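Local coordinates for protein nicastrin (Dictyostelium purpureum, PDB 4R12) that probably serves as an essential, putatively substrate-recruiting subunit of the gamma-secretase complex, which cleaves membrane proteins such as Notch receptors within the membrane, at residues T475-E480 / S498-K503; I505-Y510 / T523-C528. All blocks are in the same frame, centred on the assembly; numbering follows the deposited sequence.

Contact 1 of 2, residues T475-E480 / S498-K503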
loop_
_atom_site.group_PDB
_atom_site.type_symbol
_atom_site.label_atom_id
_atom_site.label_comp_id
_atom_site.label_asym_id
_atom_site.label_seq_id
_atom_site.Cartn_x
_atom_site.Cartn_y
_atom_site.Cartn_z
ATOM N N THR A 475 18.674 -9.504 0.029
ATOM C CA THR A 475 18.281 -9.903 -1.319
ATOM C C THR A 475 18.146 -8.667 -2.207
ATOM O O THR A 475 18.064 -7.554 -1.703
ATOM C CB THR A 475 16.931 -10.681 -1.322
ATOM O OG1 THR A 475 15.921 -9.911 -0.649
ATOM C CG2 THR A 475 17.078 -12.021 -0.619
ATOM N N TYR A 476 18.136 -8.870 -3.522
ATOM C CA TYR A 476 17.795 -7.811 -4.468
ATOM C C TYR A 476 16.335 -7.992 -4.907
ATOM O O TYR A 476 15.899 -9.120 -5.103
ATOM C CB TYR A 476 18.727 -7.845 -5.677
ATOM C CG TYR A 476 18.838 -6.508 -6.377
ATOM C CD1 TYR A 476 17.951 -6.150 -7.392
ATOM C CD2 TYR A 476 19.816 -5.591 -6.004
ATOM C CE1 TYR A 476 18.043 -4.916 -8.020
ATOM C CE2 TYR A 476 19.917 -4.357 -6.628
ATOM C CZ TYR A 476 19.032 -4.025 -7.636
ATOM O OH TYR A 476 19.142 -2.793 -8.253
ATOM N N PRO A 477 15.570 -6.888 -5.053
ATOM C CA PRO A 477 14.160 -7.073 -5.437
ATOM C C PRO A 477 13.975 -7.621 -6.865
ATOM O O PRO A 477 14.642 -7.160 -7.782
ATOM C CB PRO A 477 13.570 -5.652 -5.318
ATOM C CG PRO A 477 14.740 -4.733 -5.476
ATOM C CD PRO A 477 15.908 -5.467 -4.837
ATOM N N LEU A 478 13.075 -8.579 -7.038
ATOM C CA LEU A 478 12.767 -9.126 -8.368
ATOM C C LEU A 478 12.116 -8.083 -9.286
ATOM O O LEU A 478 12.344 -8.064 -10.493
ATOM C CB LEU A 478 11.855 -10.342 -8.232
ATOM C CG LEU A 478 12.452 -11.505 -7.424
ATOM C CD1 LEU A 478 11.432 -12.619 -7.189
ATOM C CD2 LEU A 478 13.711 -12.046 -8.106
ATOM N N ASN A 479 11.317 -7.208 -8.689
ATOM C CA ASN A 479 10.601 -6.174 -9.411
ATOM C C ASN A 479 11.093 -4.797 -8.947
ATOM O O ASN A 479 10.962 -4.444 -7.773
ATOM C CB ASN A 479 9.082 -6.347 -9.191
ATOM C CG ASN A 479 8.248 -5.262 -9.881
ATOM O OD1 ASN A 479 8.756 -4.490 -10.688
ATOM N ND2 ASN A 479 6.943 -5.216 -9.561
ATOM N N GLU A 480 11.672 -4.018 -9.854
ATOM C CA GLU A 480 12.213 -2.717 -9.469
ATOM C C GLU A 480 11.150 -1.641 -9.490
ATOM O O GLU A 480 11.398 -0.521 -9.071
ATOM C CB GLU A 480 13.379 -2.315 -10.383
ATOM C CG GLU A 480 14.543 -3.307 -10.341
ATOM C CD GLU A 480 15.763 -2.811 -11.114
ATOM O OE1 GLU A 480 15.590 -2.110 -12.133
ATOM O OE2 GLU A 480 16.892 -3.119 -10.688
ATOM N N SER A 498 6.519 -11.641 4.044
ATOM C CA SER A 498 6.565 -10.217 3.717
ATOM C C SER A 498 7.310 -9.958 2.413
ATOM O O SER A 498 8.403 -10.488 2.200
ATOM C CB SER A 498 7.231 -9.413 4.849
ATOM O OG SER A 498 6.361 -9.249 5.956
ATOM N N PRO A 499 6.732 -9.113 1.549
ATOM C CA PRO A 499 7.427 -8.699 0.326
ATOM C C PRO A 499 8.619 -7.796 0.632
ATOM O O PRO A 499 8.762 -7.300 1.751
ATOM C CB PRO A 499 6.359 -7.929 -0.462
ATOM C CG PRO A 499 5.035 -8.176 0.284
ATOM C CD PRO A 499 5.411 -8.478 1.688
ATOM N N TYR A 500 9.443 -7.580 -0.386
ATOM C CA TYR A 500 10.655 -6.776 -0.278
ATOM C C TYR A 500 10.363 -5.414 0.320
ATOM O O TYR A 500 11.089 -4.948 1.192
ATOM C CB TYR A 500 11.295 -6.613 -1.656
ATOM C CG TYR A 500 12.597 -5.837 -1.640
ATOM C CD1 TYR A 500 13.800 -6.472 -1.359
ATOM C CD2 TYR A 500 12.620 -4.472 -1.911
ATOM C CE1 TYR A 500 15.006 -5.767 -1.336
ATOM C CE2 TYR A 500 13.816 -3.758 -1.903
ATOM C CZ TYR A 500 15.006 -4.413 -1.610
ATOM O OH TYR A 500 16.202 -3.710 -1.596
ATOM N N GLU A 501 9.285 -4.793 -0.155
ATOM C CA GLU A 501 8.918 -3.448 0.274
ATOM C C GLU A 501 8.720 -3.326 1.787
ATOM O O GLU A 501 9.172 -2.348 2.383
ATOM C CB GLU A 501 7.649 -2.992 -0.453
ATOM C CG GLU A 501 7.900 -2.417 -1.837
ATOM C CD GLU A 501 8.168 -3.476 -2.903
ATOM O OE1 GLU A 501 8.577 -3.081 -4.022
ATOM O OE2 GLU A 501 7.969 -4.683 -2.631
ATOM N N THR A 502 8.054 -4.302 2.402
ATOM C CA THR A 502 7.882 -4.311 3.852
ATOM C C THR A 502 9.200 -4.529 4.595
ATOM O O THR A 502 9.492 -3.836 5.562
ATOM C CB THR A 502 6.871 -5.399 4.295
ATOM O OG1 THR A 502 5.576 -5.061 3.800
ATOM C CG2 THR A 502 6.782 -5.481 5.809
ATOM N N LYS A 503 9.991 -5.495 4.142
ATOM C CA LYS A 503 11.297 -5.734 4.759
ATOM C C LYS A 503 12.201 -4.503 4.668
ATOM O O LYS A 503 12.884 -4.149 5.641
ATOM C CB LYS A 503 11.968 -6.925 4.103
ATOM C CG LYS A 503 11.212 -8.229 4.280
ATOM C CD LYS A 503 11.944 -9.384 3.595
ATOM C CE LYS A 503 11.458 -10.716 4.147
ATOM N NZ LYS A 503 10.795 -11.566 3.127
HETATM O O HOH W 1 9.406 -4.890 -5.586
#
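Pro477 lies over one face of the Tyr500 ring, and this CH-pi contact carries most of the interface. CB of Pro477 stands 3.7 Å from the centroid of the Tyr500 ring, 11° off its normal and so almost straight above the centre. The rest of the pyrrolidine follows the ring outward: CG is nearest CE2, and CD reaches the hydroxyl end, 3.5 Å from CZ of Tyr500. A chi1 of -178° turns the Tyr500 ring away from the backbone N and out from the helix, to where the proline lies. Pro477 also touches the tyrosine before it, its CD resting 3.3 Å above the plane of the Tyr476 ring, offset toward the rim.

At the edge of the Tyr500 ring, Thr475 O approaches CE1 to 3.6 Å. Asn470 ties these two residues together, its ND2 hydrogen-bonding both Thr475 O and the Tyr500 hydroxyl.

Tyr500 belongs to the first turn of helix 500-512, with Pro499 as the N-cap, so the irregular segment 475-480 packs against a helix start. Lys503 folds back over this end, and its NZ donates to Ser498 O at 2.8 Å, in the carbonyl plane.

Polar contact across the segments runs through a water that bridges Asn479 O (2.7 Å) and Glu501 OE1 (2.5 Å). The same carboxylate oxygen also accepts the backbone N-H of Asn483, so Glu501, largely buried, links the helix to the loop by two routes. On the far side of the loop, Tyr476 OH makes a weak bond to Glu480 OE2.

Contact 2 of 2, residues I505-Y510 / T523-C528; sequences IHRLLY and TSDNDC. With CA (calcium ion), chain G.
Arg507 and Asp525 meet obliquely, the guanidinium presenting an edge to the carboxylate with the two planes 32° apart. The resulting salt bridge is loose: NH1 of Arg507 is 3.4 Å from OD1 of Asp525, and the accompanying hydrogen bond is weak, its N-H...O angle 132°. A water strengthens the link, accepting from Arg507 NH1 at 2.8 Å and donating to Asp525 OD2 at 2.6 Å, so that both carboxylate oxygens are joined to one guanidinium nitrogen. The arginine chain bends at its second and third torsions, which brings its end nearer to Asp525 than its first bond would suggest.

Both groups have further partners that fix their orientation. Cys533 serves each side, its carbonyl accepting from Arg507 NH2 and its N-H donating to Asp525 OD1, while Leu472 O takes the NE proton of Arg507.

The side chain of Asp525 faces the arginine, whereas its backbone faces a calcium ion. Asp525 O and Cys528 O both bind the metal at 2.4 Å; three waters and Ser531 O complete the six ligands. The short 3-10 turn 525-527, with Cys528 N bonded to Asp525 O, brings the two carbonyls to the same metal. Thr523 N, just ahead of the turn, donates a nearly straight bond to the anti lone pair of Asp527 OD2, 2.9 Å long, which spans the turn.

A disulfide from Cys528 to Cys538 joins the loop to strand 536-540, while the Arg507-Asp525 pair makes a small surface contact between the loop and helix 500-512. Tyr534, on strand 532-534, adds a cation-pi contact with Arg507, and strands 192-203 and 542-548 pack along other parts of the helix.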
loop_
_atom_site.group_PDB
_atom_site.type_symbol
_atom_site.label_atom_id
_atom_site.label_comp_id
_atom_site.label_asym_id
_atom_site.label_seq_id
_atom_site.Cartn_x
_atom_site.Cartn_y
_atom_site.Cartn_z
ATOM N N ILE A 505 11.233 -1.235 4.336
ATOM C CA ILE A 505 10.730 -0.224 5.270
ATOM C C ILE A 505 11.131 -0.592 6.710
ATOM O O ILE A 505 11.607 0.253 7.468
ATOM C CB ILE A 505 9.194 -0.053 5.169
ATOM C CG1 ILE A 505 8.803 0.580 3.826
ATOM C CG2 ILE A 505 8.665 0.802 6.296
ATOM C CD1 ILE A 505 7.282 0.583 3.579
ATOM N N HIS A 506 10.970 -1.859 7.073
ATOM C CA HIS A 506 11.362 -2.316 8.410
ATOM C C HIS A 506 12.861 -2.075 8.697
ATOM O O HIS A 506 13.221 -1.469 9.703
ATOM C CB HIS A 506 11.029 -3.805 8.564
ATOM C CG HIS A 506 11.490 -4.405 9.857
ATOM N ND1 HIS A 506 12.005 -5.679 9.937
ATOM C CD2 HIS A 506 11.485 -3.920 11.122
ATOM C CE1 HIS A 506 12.315 -5.950 11.197
ATOM N NE2 HIS A 506 12.010 -4.899 11.933
ATOM N N ARG A 507 13.723 -2.556 7.821
ATOM C CA ARG A 507 15.164 -2.456 8.074
ATOM C C ARG A 507 15.652 -1.004 8.031
ATOM O O ARG A 507 16.558 -0.618 8.788
ATOM C CB ARG A 507 15.939 -3.300 7.073
ATOM C CG ARG A 507 15.619 -4.794 7.069
ATOM C CD ARG A 507 16.502 -5.599 8.000
ATOM N NE ARG A 507 17.924 -5.505 7.661
ATOM C CZ ARG A 507 18.895 -6.007 8.420
ATOM N NH1 ARG A 507 18.582 -6.630 9.549
ATOM N NH2 ARG A 507 20.173 -5.888 8.058
ATOM N N LEU A 508 15.051 -0.194 7.163
ATOM C CA LEU A 508 15.415 1.215 7.078
ATOM C C LEU A 508 14.954 1.990 8.326
ATOM O O LEU A 508 15.733 2.734 8.921
ATOM C CB LEU A 508 14.828 1.837 5.801
ATOM C CG LEU A 508 15.101 3.325 5.587
ATOM C CD1 LEU A 508 16.625 3.589 5.461
ATOM C CD2 LEU A 508 14.332 3.847 4.356
ATOM N N LEU A 509 13.700 1.794 8.732
ATOM C CA LEU A 509 13.157 2.454 9.926
ATOM C C LEU A 509 13.941 2.041 11.173
ATOM O O LEU A 509 14.273 2.876 12.009
ATOM C CB LEU A 509 11.670 2.114 10.115
ATOM C CG LEU A 509 10.931 2.721 11.319
ATOM C CD1 LEU A 509 11.027 4.237 11.293
ATOM C CD2 LEU A 509 9.468 2.301 11.338
ATOM N N TYR A 510 14.200 0.741 11.290
ATOM C CA TYR A 510 14.989 0.202 12.397
ATOM C C TYR A 510 16.347 0.913 12.470
ATOM O O TYR A 510 16.775 1.360 13.534
ATOM C CB TYR A 510 15.175 -1.312 12.224
ATOM C CG TYR A 510 15.784 -2.025 13.420
ATOM C CD1 TYR A 510 17.160 -1.981 13.666
ATOM C CD2 TYR A 510 14.982 -2.753 14.303
ATOM C CE1 TYR A 510 17.714 -2.632 14.764
ATOM C CE2 TYR A 510 15.529 -3.405 15.405
ATOM C CZ TYR A 510 16.893 -3.344 15.627
ATOM O OH TYR A 510 17.442 -3.989 16.715
ATOM N N THR A 523 26.844 -12.358 11.287
ATOM C CA THR A 523 26.457 -12.649 9.902
ATOM C C THR A 523 24.955 -12.930 9.763
ATOM O O THR A 523 24.465 -13.190 8.667
ATOM C CB THR A 523 27.236 -13.849 9.318
ATOM O OG1 THR A 523 26.975 -15.014 10.105
ATOM C CG2 THR A 523 28.742 -13.569 9.300
ATOM N N SER A 524 24.223 -12.883 10.865
ATOM C CA SER A 524 22.769 -12.990 10.794
ATOM C C SER A 524 22.162 -12.402 12.054
ATOM O O SER A 524 22.852 -12.255 13.058
ATOM C CB SER A 524 22.329 -14.444 10.627
ATOM O OG SER A 524 22.346 -15.092 11.882
ATOM N N ASP A 525 20.874 -12.067 12.003
ATOM C CA ASP A 525 20.208 -11.456 13.146
ATOM C C ASP A 525 20.286 -12.333 14.394
ATOM O O ASP A 525 20.364 -11.814 15.500
ATOM C CB ASP A 525 18.741 -11.145 12.821
ATOM C CG ASP A 525 18.586 -10.130 11.709
ATOM O OD1 ASP A 525 19.512 -9.307 11.491
ATOM O OD2 ASP A 525 17.527 -10.140 11.048
ATOM N N ASN A 526 20.287 -13.656 14.223
ATOM C CA ASN A 526 20.334 -14.559 15.376
ATOM C C ASN A 526 21.672 -14.503 16.124
ATOM O O ASN A 526 21.780 -14.991 17.250
ATOM C CB ASN A 526 20.041 -16.004 14.947
ATOM C CG ASN A 526 18.646 -16.175 14.365
ATOM O OD1 ASN A 526 17.740 -15.364 14.611
ATOM N ND2 ASN A 526 18.460 -17.238 13.592
ATOM N N ASP A 527 22.687 -13.897 15.509
ATOM C CA ASP A 527 23.971 -13.683 16.184
ATOM C C ASP A 527 23.892 -12.539 17.190
ATOM O O ASP A 527 24.784 -12.378 18.031
ATOM C CB ASP A 527 25.087 -13.359 15.180
ATOM C CG ASP A 527 25.450 -14.528 14.292
ATOM O OD1 ASP A 527 25.112 -15.684 14.626
ATOM O OD2 ASP A 527 26.109 -14.281 13.258
ATOM N N CYS A 528 22.844 -11.726 17.072
ATOM C CA CYS A 528 22.729 -10.487 17.834
ATOM C C CYS A 528 21.676 -10.563 18.945
ATOM O O CYS A 528 20.484 -10.626 18.669
ATOM C CB CYS A 528 22.397 -9.319 16.891
ATOM S SG CYS A 528 23.744 -8.946 15.688
HETATM CA CA CA G . 18.792 -11.021 17.085
HETATM O O HOH W 2 16.227 -8.157 10.002
HETATM O O HOH W 3 18.896 -13.137 18.469
HETATM O O HOH W 4 16.867 -10.135 18.414
HETATM O O HOH W 5 17.009 -11.659 15.729
#

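How the contacts relate
After helix 452-463 the chain enters the long loop holding 475-480, passes through the short strand 495-496, and reaches the start of helix 500-512, where contact 1 closes the intervening 17 residues. Contact 2 then opens further along the same helix and closes after strand 516-522, once the chain has returned in the calcium-binding loop. The two therefore follow in series, neither nested nor crossed, with centres about 15 Å apart. Helix 500-512 is their shared element: its first turn receives the preceding loop, and its later turns reach the small three-stranded antiparallel sheet of 516-522, 536-540 and 532-534.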